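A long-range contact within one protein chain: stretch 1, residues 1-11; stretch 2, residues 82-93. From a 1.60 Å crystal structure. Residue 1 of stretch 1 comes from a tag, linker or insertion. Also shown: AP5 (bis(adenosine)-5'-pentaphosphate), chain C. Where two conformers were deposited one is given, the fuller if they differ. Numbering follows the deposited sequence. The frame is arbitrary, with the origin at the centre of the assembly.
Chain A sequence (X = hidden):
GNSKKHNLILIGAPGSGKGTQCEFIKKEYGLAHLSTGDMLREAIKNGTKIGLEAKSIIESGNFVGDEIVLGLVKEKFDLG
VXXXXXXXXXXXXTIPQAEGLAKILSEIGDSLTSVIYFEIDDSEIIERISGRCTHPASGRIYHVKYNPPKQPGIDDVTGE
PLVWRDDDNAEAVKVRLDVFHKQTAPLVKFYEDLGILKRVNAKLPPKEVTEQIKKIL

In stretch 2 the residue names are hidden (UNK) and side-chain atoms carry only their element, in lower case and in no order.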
# COMPACT_ATOMS: atom_id res chain seq x y z
N GLY A 1 -12.88 -11.98 2.63
CA GLY A 1 -14.10 -11.17 2.76
C GLY A 1 -15.26 -12.01 3.10
O GLY A 1 -16.33 -11.41 3.33
N ASN A 2 -15.13 -13.40 3.04
CA ASN A 2 -16.39 -14.22 3.00
C ASN A 2 -17.30 -13.80 1.94
O ASN A 2 -16.96 -13.77 0.74
CB ASN A 2 -16.02 -15.61 2.82
CG ASN A 2 -16.66 -16.57 3.62
OD1 ASN A 2 -17.73 -16.35 4.15
ND2 ASN A 2 -16.11 -17.85 3.49
N SER A 3 -18.48 -13.31 2.26
CA SER A 3 -19.41 -12.93 1.23
C SER A 3 -19.05 -11.66 0.45
O SER A 3 -19.57 -11.35 -0.61
CB SER A 3 -20.77 -12.80 1.95
OG SER A 3 -20.80 -11.68 2.78
N LYS A 4 -18.06 -10.98 1.02
CA LYS A 4 -17.63 -9.71 0.43
C LYS A 4 -16.20 -9.82 -0.09
O LYS A 4 -15.48 -8.81 -0.35
CB LYS A 4 -17.75 -8.54 1.43
CG LYS A 4 -19.21 -8.31 1.84
CD LYS A 4 -19.30 -7.31 2.90
CE LYS A 4 -19.38 -5.98 2.29
NZ LYS A 4 -20.32 -5.65 1.09
N LYS A 5 -15.76 -11.03 -0.32
CA LYS A 5 -14.41 -11.22 -0.87
C LYS A 5 -14.15 -10.56 -2.15
O LYS A 5 -14.97 -10.63 -3.09
CB LYS A 5 -14.17 -12.76 -1.07
CG LYS A 5 -12.82 -13.13 -1.75
CD LYS A 5 -12.48 -14.65 -1.69
CE LYS A 5 -11.30 -14.91 -2.60
NZ LYS A 5 -10.84 -16.34 -2.50
N HIS A 6 -12.98 -9.85 -2.19
CA HIS A 6 -12.39 -9.39 -3.44
C HIS A 6 -10.95 -9.68 -3.34
O HIS A 6 -10.38 -9.73 -2.26
CB HIS A 6 -12.52 -7.82 -3.52
CG HIS A 6 -13.92 -7.34 -3.67
ND1 HIS A 6 -14.80 -7.21 -2.61
CD2 HIS A 6 -14.60 -6.93 -4.77
CE1 HIS A 6 -15.97 -6.78 -3.06
NE2 HIS A 6 -15.87 -6.59 -4.36
N ASN A 7 -10.29 -9.78 -4.49
CA ASN A 7 -8.83 -9.95 -4.62
C ASN A 7 -8.36 -8.74 -5.33
O ASN A 7 -8.46 -8.63 -6.55
CB ASN A 7 -8.42 -11.24 -5.39
CG ASN A 7 -8.78 -12.50 -4.58
OD1 ASN A 7 -8.98 -12.42 -3.39
ND2 ASN A 7 -8.85 -13.66 -5.24
N LEU A 8 -7.78 -7.83 -4.55
CA LEU A 8 -7.62 -6.40 -5.00
C LEU A 8 -6.14 -6.01 -4.94
O LEU A 8 -5.41 -6.39 -4.06
CB LEU A 8 -8.24 -5.34 -4.11
CG LEU A 8 -9.70 -5.53 -3.93
CD1 LEU A 8 -10.16 -4.52 -2.93
CD2 LEU A 8 -10.45 -5.37 -5.22
N ILE A 9 -5.73 -5.24 -5.93
CA ILE A 9 -4.42 -4.54 -5.84
C ILE A 9 -4.74 -3.03 -5.91
O ILE A 9 -5.56 -2.63 -6.71
CB ILE A 9 -3.56 -4.90 -7.09
CG1 ILE A 9 -3.13 -6.40 -7.07
CG2 ILE A 9 -2.24 -4.09 -7.11
CD1 ILE A 9 -2.29 -6.81 -8.28
N LEU A 10 -4.11 -2.27 -5.04
CA LEU A 10 -4.10 -0.80 -5.18
C LEU A 10 -2.72 -0.36 -5.77
O LEU A 10 -1.65 -0.77 -5.27
CB LEU A 10 -4.26 -0.19 -3.83
CG LEU A 10 -5.53 -0.64 -3.05
CD1 LEU A 10 -5.63 0.21 -1.83
CD2 LEU A 10 -6.74 -0.57 -3.89
N ILE A 11 -2.68 0.43 -6.87
CA ILE A 11 -1.38 0.90 -7.34
C ILE A 11 -1.53 2.44 -7.28
O ILE A 11 -2.58 3.03 -7.57
CB ILE A 11 -1.27 0.58 -8.88
CG1 ILE A 11 -1.10 -0.92 -9.08
CG2 ILE A 11 0.04 1.23 -9.46
CD1 ILE A 11 -1.18 -1.24 -10.60
N UNK A 82 -4.96 -15.25 2.90
CA UNK A 82 -5.58 -14.48 1.80
C UNK A 82 -6.80 -15.15 1.25
O UNK A 82 -7.43 -14.72 0.28
s UNK A 82 -3.21 -13.37 1.17
c UNK A 82 -4.63 -14.36 0.61
N UNK A 83 -7.16 -16.34 1.79
CA UNK A 83 -8.30 -17.11 1.25
C UNK A 83 -9.64 -16.39 1.29
O UNK A 83 -10.51 -16.60 0.40
c UNK A 83 -9.23 -18.60 3.23
c UNK A 83 -6.96 -19.23 1.90
c UNK A 83 -8.38 -18.56 1.85
N UNK A 84 -9.78 -15.51 2.27
CA UNK A 84 -10.98 -14.69 2.38
C UNK A 84 -10.91 -13.33 1.62
O UNK A 84 -11.73 -12.48 1.78
n UNK A 84 -12.22 -15.83 5.67
c UNK A 84 -12.16 -15.75 4.37
o UNK A 84 -12.67 -16.57 3.63
c UNK A 84 -11.41 -14.52 3.82
N UNK A 85 -9.91 -13.18 0.75
CA UNK A 85 -9.81 -11.96 -0.02
C UNK A 85 -8.59 -11.16 0.52
O UNK A 85 -8.09 -11.37 1.61
N UNK A 86 -8.18 -10.22 -0.33
CA UNK A 86 -7.00 -9.45 0.12
C UNK A 86 -7.00 -8.16 -0.68
O UNK A 86 -7.62 -8.00 -1.72
c UNK A 86 -5.03 -9.70 -2.64
c UNK A 86 -5.10 -11.35 -4.44
c UNK A 86 -5.55 -10.61 -1.74
c UNK A 86 -5.57 -12.32 -3.50
c UNK A 86 -5.79 -11.96 -2.17
c UNK A 86 -4.84 -10.03 -3.99
c UNK A 86 -5.70 -10.24 -0.27
N UNK A 87 -6.30 -7.19 -0.03
CA UNK A 87 -5.97 -5.96 -0.74
C UNK A 87 -4.45 -5.71 -0.61
O UNK A 87 -3.92 -5.65 0.49
c UNK A 87 -6.79 -4.72 -0.25
c UNK A 87 -6.76 -4.51 1.29
c UNK A 87 -6.32 -3.49 -1.02
N UNK A 88 -3.81 -5.76 -1.76
CA UNK A 88 -2.29 -5.55 -1.87
C UNK A 88 -2.05 -4.08 -2.11
O UNK A 88 -2.72 -3.44 -2.87
c UNK A 88 -1.75 -6.38 -3.05
c UNK A 88 -1.76 -8.50 -1.75
c UNK A 88 -2.06 -7.83 -2.98
c UNK A 88 -1.44 -8.59 -4.21
N UNK A 89 -1.06 -3.52 -1.32
CA UNK A 89 -0.94 -2.07 -1.24
C UNK A 89 0.63 -1.89 -1.32
O UNK A 89 1.43 -2.22 -0.45
c UNK A 89 -1.47 -1.74 0.20
c UNK A 89 -0.99 -0.39 0.73
o UNK A 89 -0.23 0.38 0.01
o UNK A 89 -1.40 -0.12 1.93
N UNK A 90 0.95 -1.31 -2.48
CA UNK A 90 2.43 -1.13 -2.68
C UNK A 90 3.07 -2.37 -3.25
O UNK A 90 4.27 -2.53 -3.10
N UNK A 91 2.28 -3.36 -3.61
CA UNK A 91 2.82 -4.62 -4.23
C UNK A 91 1.71 -5.04 -5.13
O UNK A 91 0.56 -5.06 -4.71
c UNK A 91 2.84 -9.07 -4.89
c UNK A 91 4.15 -9.40 -5.08
c UNK A 91 4.81 -7.35 -3.91
c UNK A 91 2.48 -7.84 -4.26
c UNK A 91 3.06 -5.72 -3.15
c UNK A 91 5.14 -8.58 -4.58
c UNK A 91 3.45 -7.01 -3.75
N UNK A 92 2.03 -5.51 -6.29
CA UNK A 92 3.41 -5.40 -6.90
C UNK A 92 3.84 -4.00 -7.22
O UNK A 92 2.99 -3.17 -7.45
c UNK A 92 1.80 -6.08 -8.53
c UNK A 92 1.06 -6.14 -7.18
c UNK A 92 3.22 -6.15 -8.30
N UNK A 93 5.14 -3.73 -7.33
CA UNK A 93 5.49 -2.40 -7.73
C UNK A 93 6.52 -2.49 -8.85
O UNK A 93 7.01 -1.48 -9.28
c UNK A 93 6.93 -1.77 -5.68
c UNK A 93 6.21 0.50 -2.82
c UNK A 93 5.75 -1.45 -6.42
c UNK A 93 7.19 -0.57 -4.81
n UNK A 93 6.31 -0.57 -3.60
n UNK A 93 6.78 1.69 -3.07
n UNK A 93 5.46 0.34 -1.69
PA AP5 C . 5.41 1.92 1.81
O1A AP5 C . 5.24 1.88 3.33
O2A AP5 C . 4.41 1.30 0.95
O3A AP5 C . 5.64 3.44 1.36
PB AP5 C . 5.32 4.19 -0.01
O1B AP5 C . 5.34 3.27 -1.13
O2B AP5 C . 6.18 5.46 -0.02
O3B AP5 C . 3.72 4.61 0.29
PG AP5 C . 3.08 5.24 1.57
O1G AP5 C . 3.91 6.43 1.96
O2G AP5 C . 2.88 4.14 2.53
O3G AP5 C . 1.75 5.72 0.87
PD AP5 C . 0.17 5.33 1.03
O1D AP5 C . 0.07 4.20 1.96
O2D AP5 C . -0.34 5.25 -0.35
O3D AP5 C . -0.44 6.68 1.63
PE AP5 C . -1.02 6.92 3.10
O1E AP5 C . -0.01 6.60 4.06
O2E AP5 C . -2.38 6.27 3.26
O5F AP5 C . 6.80 1.28 1.34
C5F AP5 C . 7.89 1.66 2.19
C4F AP5 C . 9.17 1.33 1.30
O4F AP5 C . 9.40 -0.06 1.43
C3F AP5 C . 9.12 1.60 -0.15
O3F AP5 C . 9.42 2.94 -0.45
C2F AP5 C . 10.26 0.64 -0.57
O2F AP5 C . 11.57 1.14 -0.09
C1F AP5 C . 9.95 -0.62 0.22
N9A AP5 C . 8.99 -1.43 -0.48
C8A AP5 C . 7.65 -1.62 -0.04
N7A AP5 C . 7.01 -2.42 -0.86
C5A AP5 C . 7.94 -2.83 -1.84
C6A AP5 C . 7.82 -3.71 -2.90
N6A AP5 C . 6.72 -4.30 -3.39
N1A AP5 C . 9.01 -3.85 -3.66
C2A AP5 C . 10.11 -3.26 -3.25
N3A AP5 C . 10.27 -2.40 -2.22
C4A AP5 C . 9.11 -2.25 -1.43
O5J AP5 C . -1.33 8.45 3.01
C5J AP5 C . -0.20 9.46 3.02
C4J AP5 C . -0.78 10.69 3.75
O4J AP5 C . -1.89 11.32 3.09
C3J AP5 C . -1.13 10.38 5.21
O3J AP5 C . -0.78 11.48 6.01
C2J AP5 C . -2.62 10.36 5.04
O2J AP5 C . -3.27 10.72 6.25
C1J AP5 C . -3.04 11.40 4.10
N9B AP5 C . -4.19 11.21 3.27
C8B AP5 C . -4.69 10.00 2.80
N7B AP5 C . -5.74 10.27 2.00
C5B AP5 C . -5.92 11.63 1.96
C6B AP5 C . -6.74 12.49 1.17
N6B AP5 C . -7.64 11.97 0.34
N1B AP5 C . -6.61 13.84 1.35
C2B AP5 C . -5.60 14.35 2.17
N3B AP5 C . -4.72 13.57 2.88
C4B AP5 C . -4.81 12.20 2.71
O HOH W 1 -8.15 -14.93 -2.31
O HOH W 2 1.13 -1.36 -5.84

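Position 82 carries one carbon and then a sulfur: C82. Its side chain stays out of reach of stretch 1, but its carbonyl opens a type I turn that closes at position 85, whose N lies 3.0 Å from C82 O.

At position 83 one carbon bears two others, pointing away from stretch 1; this is V83. Its backbone does the work: the extended K5 side chain brings NZ to V83 O at 2.9 Å, a hydrogen bond.

Position 84 has two carbons, the second holding one oxygen and one nitrogen, with the oxygen near N2 CB: N84. Its OD1 sits 3.6 Å from N2 CB. The adjoining G1 is a tag residue modelled too close to this backbone to support any rule.

Position 85 has no side-chain atoms, so it is G85, and the space explains why: a CB would point toward stretch 1 and clash with H6 O, while phi of 109° by itself calls for glycine.

At position 86 one carbon leads to a six-carbon ring without a hydroxyl, the N7 side chain over its face: F86. N7 CB lies 3.9 Å from the centroid of the F86 ring, a CH-pi contact.

Position 87 again forks at its first carbon into two, packing on L8 and L10: V87. Its CG2 is 3.6 Å from L10 CG and 4.1 Å from L8 CB.

Four carbons forked at the second, against I9, identify position 88 as L88; its CD1 is 4.0 Å from I9 CG1.

Position 89 shows two carbons, the second with two oxygens: D89. It pairs with L10 in register, yet its side chain does not reach stretch 1.

Position 90 is bare, and its phi of 85° again calls for glycine: G90.

Position 91 has one carbon and a six-carbon ring, F91, pointing away from stretch 1, its edge near AP5 N6A.

At position 92 three carbons close onto the backbone N and touch I9: P92, after a cis peptide. Its CD meets I9 CD1 at 3.6 Å.

Three carbons, a nitrogen and a carbon with two nitrogens make position 93 R93; its NH1 donates a hydrogen bond to AP5 O1B at 2.9 Å.

The contact works as a parallel strand pair. F86 N to H6 O (3.0 Å), L8 N to F86 O (2.8 Å), L88 N to L8 O (2.9 Å) and L10 N to L88 O (2.8 Å) set the register, and side chains alternate: N7, F86, I9 and L88 on one face, L8, V87, L10 and D89 on the other. Glycines flank the strand.

Stretch 2, residues 82-93: CVNGFVLDGFPR
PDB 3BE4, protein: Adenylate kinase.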